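Local coordinates for protein putative ribose operon repressor (Burkholderia thailandensis, PDB 3EGC) that probably acts as a LacI-family transcriptional repressor, binding operator DNA under the control of a small sugar-like effector, at residues R7-E19 and K37-D49. Numbering follows the deposited sequence.
Sequences RSNVVGLIVSDIE and KGYSVLLANTAED
Ser40 N donates to Asn9 O (2.8 Å) and Ser40 O in turn receives Val11 N, the first two rungs of a parallel ladder that runs on through Leu42 and Ala44 until Thr46 N meets Val15 O at 3.0 Å. Where the ladder begins, Asn9 points its ND2 at one face of the Tyr39 ring, 3.5 Å above the ring centre, the amide plane tilted 62° from the ring plane. At the end of strand 40-45, Asn45 reaches across to the loop after strand 10-15. Its CG stands anti to the backbone N (chi1 179°), which brings OD1 within 2.9 Å of Ile18 N. The N-H points almost straight at OD1, although the donor sits well above the amide carbonyl plane, while Ile18 CG2 packs 3.5 Å from Asn45 CG. Thr46 uses both branches: CG2 touches Ile14 CG2 at 3.7 Å, and OG1 accepts from Glu48 N in an ST turn and also bonds Ser73.

On one face Leu13 CB meets Val41 CG1 at 3.7 Å, against helix 21-36, where Leu13 touches Ala27 and Val41 touches Ala34; on the other, Val10 CG1 rests on Leu42 CG, and Ile14 and Ala44 pack against helix 50-62. The second subunit borders strand 40-45, its Glu31 accepting from Asn45 N. The strands and helix 21-36 form the beta-alpha-beta unit that opens the Rossmann-like N-terminal subdomain of the LacI-type, periplasmic-binding-protein fold.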
# COMPACT_ATOMS: atom_id res chain seq x y z
N ARG A 7 -29.92 1.75 -7.95
CA ARG A 7 -30.97 2.52 -7.26
C ARG A 7 -30.59 2.82 -5.80
O ARG A 7 -31.00 3.85 -5.27
CB ARG A 7 -32.34 1.84 -7.35
CG ARG A 7 -32.55 0.68 -6.40
CD ARG A 7 -33.99 0.61 -5.96
NE ARG A 7 -34.64 -0.68 -6.27
CZ ARG A 7 -35.08 -1.04 -7.48
NH1 ARG A 7 -35.63 -2.22 -7.66
NH2 ARG A 7 -34.92 -0.23 -8.52
N SER A 8 -29.78 1.96 -5.18
CA SER A 8 -29.20 2.34 -3.87
C SER A 8 -27.95 3.26 -3.96
O SER A 8 -27.64 3.98 -3.03
CB SER A 8 -28.90 1.10 -3.03
OG SER A 8 -27.67 0.55 -3.38
N ASN A 9 -27.25 3.25 -5.08
CA ASN A 9 -26.00 4.02 -5.20
C ASN A 9 -24.86 3.59 -4.27
O ASN A 9 -24.02 4.42 -3.87
CB ASN A 9 -26.23 5.52 -5.04
CG ASN A 9 -26.79 6.15 -6.29
OD1 ASN A 9 -27.95 6.51 -6.33
ND2 ASN A 9 -25.95 6.28 -7.34
N VAL A 10 -24.82 2.29 -3.99
CA VAL A 10 -23.79 1.69 -3.16
C VAL A 10 -23.25 0.53 -3.96
O VAL A 10 -23.97 -0.28 -4.50
CB VAL A 10 -24.32 1.13 -1.82
CG1 VAL A 10 -23.13 0.49 -1.00
CG2 VAL A 10 -25.06 2.23 -1.01
N VAL A 11 -21.95 0.42 -4.02
CA VAL A 11 -21.37 -0.69 -4.73
C VAL A 11 -20.45 -1.39 -3.74
O VAL A 11 -19.91 -0.75 -2.88
CB VAL A 11 -20.62 -0.11 -5.94
CG1 VAL A 11 -19.42 -0.91 -6.29
CG2 VAL A 11 -21.56 0.08 -7.07
N GLY A 12 -20.26 -2.68 -3.90
CA GLY A 12 -19.44 -3.47 -2.97
C GLY A 12 -18.06 -3.65 -3.58
O GLY A 12 -17.98 -4.02 -4.75
N LEU A 13 -16.98 -3.32 -2.85
CA LEU A 13 -15.63 -3.57 -3.32
C LEU A 13 -15.01 -4.62 -2.42
O LEU A 13 -14.96 -4.46 -1.19
CB LEU A 13 -14.76 -2.33 -3.34
CG LEU A 13 -13.26 -2.54 -3.58
CD1 LEU A 13 -12.95 -3.19 -4.96
CD2 LEU A 13 -12.45 -1.24 -3.44
N ILE A 14 -14.67 -5.74 -3.00
CA ILE A 14 -14.14 -6.84 -2.24
C ILE A 14 -12.78 -7.12 -2.78
O ILE A 14 -12.63 -7.36 -3.93
CB ILE A 14 -15.04 -8.12 -2.33
CG1 ILE A 14 -16.40 -7.83 -1.68
CG2 ILE A 14 -14.31 -9.36 -1.69
CD1 ILE A 14 -17.47 -8.98 -1.81
N VAL A 15 -11.78 -7.04 -1.94
CA VAL A 15 -10.42 -7.09 -2.37
C VAL A 15 -9.70 -8.24 -1.66
O VAL A 15 -9.84 -8.40 -0.45
CB VAL A 15 -9.80 -5.70 -2.09
CG1 VAL A 15 -8.36 -5.76 -1.68
CG2 VAL A 15 -10.04 -4.78 -3.31
N SER A 16 -8.85 -8.98 -2.38
CA SER A 16 -8.14 -10.08 -1.80
C SER A 16 -7.00 -9.68 -0.81
O SER A 16 -6.66 -10.47 0.14
CB SER A 16 -7.59 -10.95 -2.89
OG SER A 16 -6.95 -10.17 -3.90
N ASP A 17 -6.42 -8.48 -0.99
CA ASP A 17 -5.44 -8.03 -0.02
C ASP A 17 -5.18 -6.50 0.00
O ASP A 17 -4.27 -6.03 -0.64
CB ASP A 17 -4.11 -8.79 -0.20
CG ASP A 17 -3.12 -8.44 0.85
OD1 ASP A 17 -3.46 -7.67 1.80
OD2 ASP A 17 -1.96 -8.90 0.73
N ILE A 18 -6.00 -5.77 0.76
CA ILE A 18 -5.90 -4.30 0.77
C ILE A 18 -4.48 -3.77 1.22
O ILE A 18 -4.04 -2.68 0.83
CB ILE A 18 -7.04 -3.68 1.60
CG1 ILE A 18 -7.17 -2.18 1.29
CG2 ILE A 18 -6.79 -3.92 3.13
CD1 ILE A 18 -7.63 -1.94 -0.12
N GLU A 19 -3.75 -4.58 2.00
CA GLU A 19 -2.43 -4.18 2.54
C GLU A 19 -1.34 -4.20 1.44
O GLU A 19 -0.26 -3.66 1.60
CB GLU A 19 -2.02 -5.09 3.69
CG GLU A 19 -3.02 -5.12 4.88
CD GLU A 19 -2.66 -6.23 5.89
OE1 GLU A 19 -1.60 -6.87 5.66
OE2 GLU A 19 -3.43 -6.49 6.87
N LYS A 37 -19.30 9.76 -9.86
CA LYS A 37 -20.65 9.42 -10.29
C LYS A 37 -21.68 9.37 -9.20
O LYS A 37 -22.78 8.93 -9.48
CB LYS A 37 -20.66 8.09 -11.02
CG LYS A 37 -19.53 7.92 -12.03
CD LYS A 37 -19.92 8.49 -13.35
CE LYS A 37 -20.18 7.40 -14.38
NZ LYS A 37 -18.93 6.72 -14.93
N GLY A 38 -21.34 9.76 -7.96
CA GLY A 38 -22.31 9.76 -6.86
C GLY A 38 -22.64 8.39 -6.29
O GLY A 38 -23.72 8.21 -5.69
N TYR A 39 -21.75 7.41 -6.48
CA TYR A 39 -21.83 6.16 -5.73
C TYR A 39 -20.93 6.11 -4.49
O TYR A 39 -19.83 6.62 -4.53
CB TYR A 39 -21.43 4.94 -6.60
CG TYR A 39 -22.43 4.60 -7.66
CD1 TYR A 39 -22.57 5.43 -8.77
CD2 TYR A 39 -23.26 3.51 -7.54
CE1 TYR A 39 -23.51 5.16 -9.76
CE2 TYR A 39 -24.20 3.21 -8.55
CZ TYR A 39 -24.32 4.04 -9.66
OH TYR A 39 -25.22 3.77 -10.66
N SER A 40 -21.40 5.38 -3.48
CA SER A 40 -20.64 5.06 -2.32
C SER A 40 -20.01 3.65 -2.44
O SER A 40 -20.52 2.80 -3.16
CB SER A 40 -21.57 5.11 -1.08
OG SER A 40 -21.89 6.45 -0.76
N VAL A 41 -18.93 3.44 -1.68
CA VAL A 41 -18.20 2.20 -1.70
C VAL A 41 -18.03 1.49 -0.37
O VAL A 41 -17.33 1.98 0.53
CB VAL A 41 -16.79 2.38 -2.32
CG1 VAL A 41 -16.03 1.00 -2.34
CG2 VAL A 41 -16.94 3.00 -3.76
N LEU A 42 -18.66 0.33 -0.27
CA LEU A 42 -18.49 -0.50 0.92
C LEU A 42 -17.23 -1.39 0.71
O LEU A 42 -17.03 -1.99 -0.38
CB LEU A 42 -19.71 -1.39 1.09
CG LEU A 42 -20.98 -0.99 1.83
CD1 LEU A 42 -22.06 -2.21 1.83
CD2 LEU A 42 -20.68 -0.42 3.22
N LEU A 43 -16.40 -1.50 1.73
CA LEU A 43 -15.14 -2.20 1.54
C LEU A 43 -15.06 -3.48 2.33
O LEU A 43 -15.47 -3.52 3.47
CB LEU A 43 -13.96 -1.31 1.86
CG LEU A 43 -12.60 -1.97 2.01
CD1 LEU A 43 -12.03 -2.35 0.61
CD2 LEU A 43 -11.61 -1.02 2.81
N ALA A 44 -14.62 -4.56 1.69
CA ALA A 44 -14.28 -5.74 2.41
C ALA A 44 -12.88 -6.20 2.01
O ALA A 44 -12.44 -6.06 0.84
CB ALA A 44 -15.30 -6.80 2.21
N ASN A 45 -12.18 -6.71 2.99
CA ASN A 45 -10.83 -7.24 2.77
C ASN A 45 -10.80 -8.69 3.16
O ASN A 45 -11.11 -8.97 4.27
CB ASN A 45 -9.77 -6.47 3.58
CG ASN A 45 -8.35 -7.04 3.38
OD1 ASN A 45 -7.92 -7.28 2.26
ND2 ASN A 45 -7.65 -7.24 4.46
N THR A 46 -10.41 -9.58 2.26
CA THR A 46 -10.52 -11.04 2.50
C THR A 46 -9.24 -11.67 2.94
O THR A 46 -9.27 -12.77 3.42
CB THR A 46 -10.99 -11.85 1.23
OG1 THR A 46 -9.96 -11.89 0.24
CG2 THR A 46 -12.24 -11.27 0.65
N ALA A 47 -8.11 -10.99 2.76
CA ALA A 47 -6.79 -11.56 3.04
C ALA A 47 -6.61 -12.92 2.40
O ALA A 47 -6.01 -13.79 3.00
CB ALA A 47 -6.49 -11.63 4.55
N GLU A 48 -7.12 -13.07 1.18
CA GLU A 48 -6.86 -14.23 0.30
C GLU A 48 -7.54 -15.49 0.84
O GLU A 48 -7.11 -16.60 0.57
CB GLU A 48 -5.37 -14.47 0.06
CG GLU A 48 -4.67 -13.43 -0.78
CD GLU A 48 -4.96 -13.50 -2.29
OE1 GLU A 48 -5.47 -14.55 -2.76
OE2 GLU A 48 -4.68 -12.51 -3.01
N ASP A 49 -8.60 -15.29 1.63
CA ASP A 49 -9.40 -16.38 2.14
C ASP A 49 -10.75 -16.44 1.38
O ASP A 49 -11.60 -15.56 1.50
CB ASP A 49 -9.62 -16.17 3.63
CG ASP A 49 -10.37 -17.35 4.31
OD1 ASP A 49 -10.80 -17.20 5.47
OD2 ASP A 49 -10.54 -18.42 3.70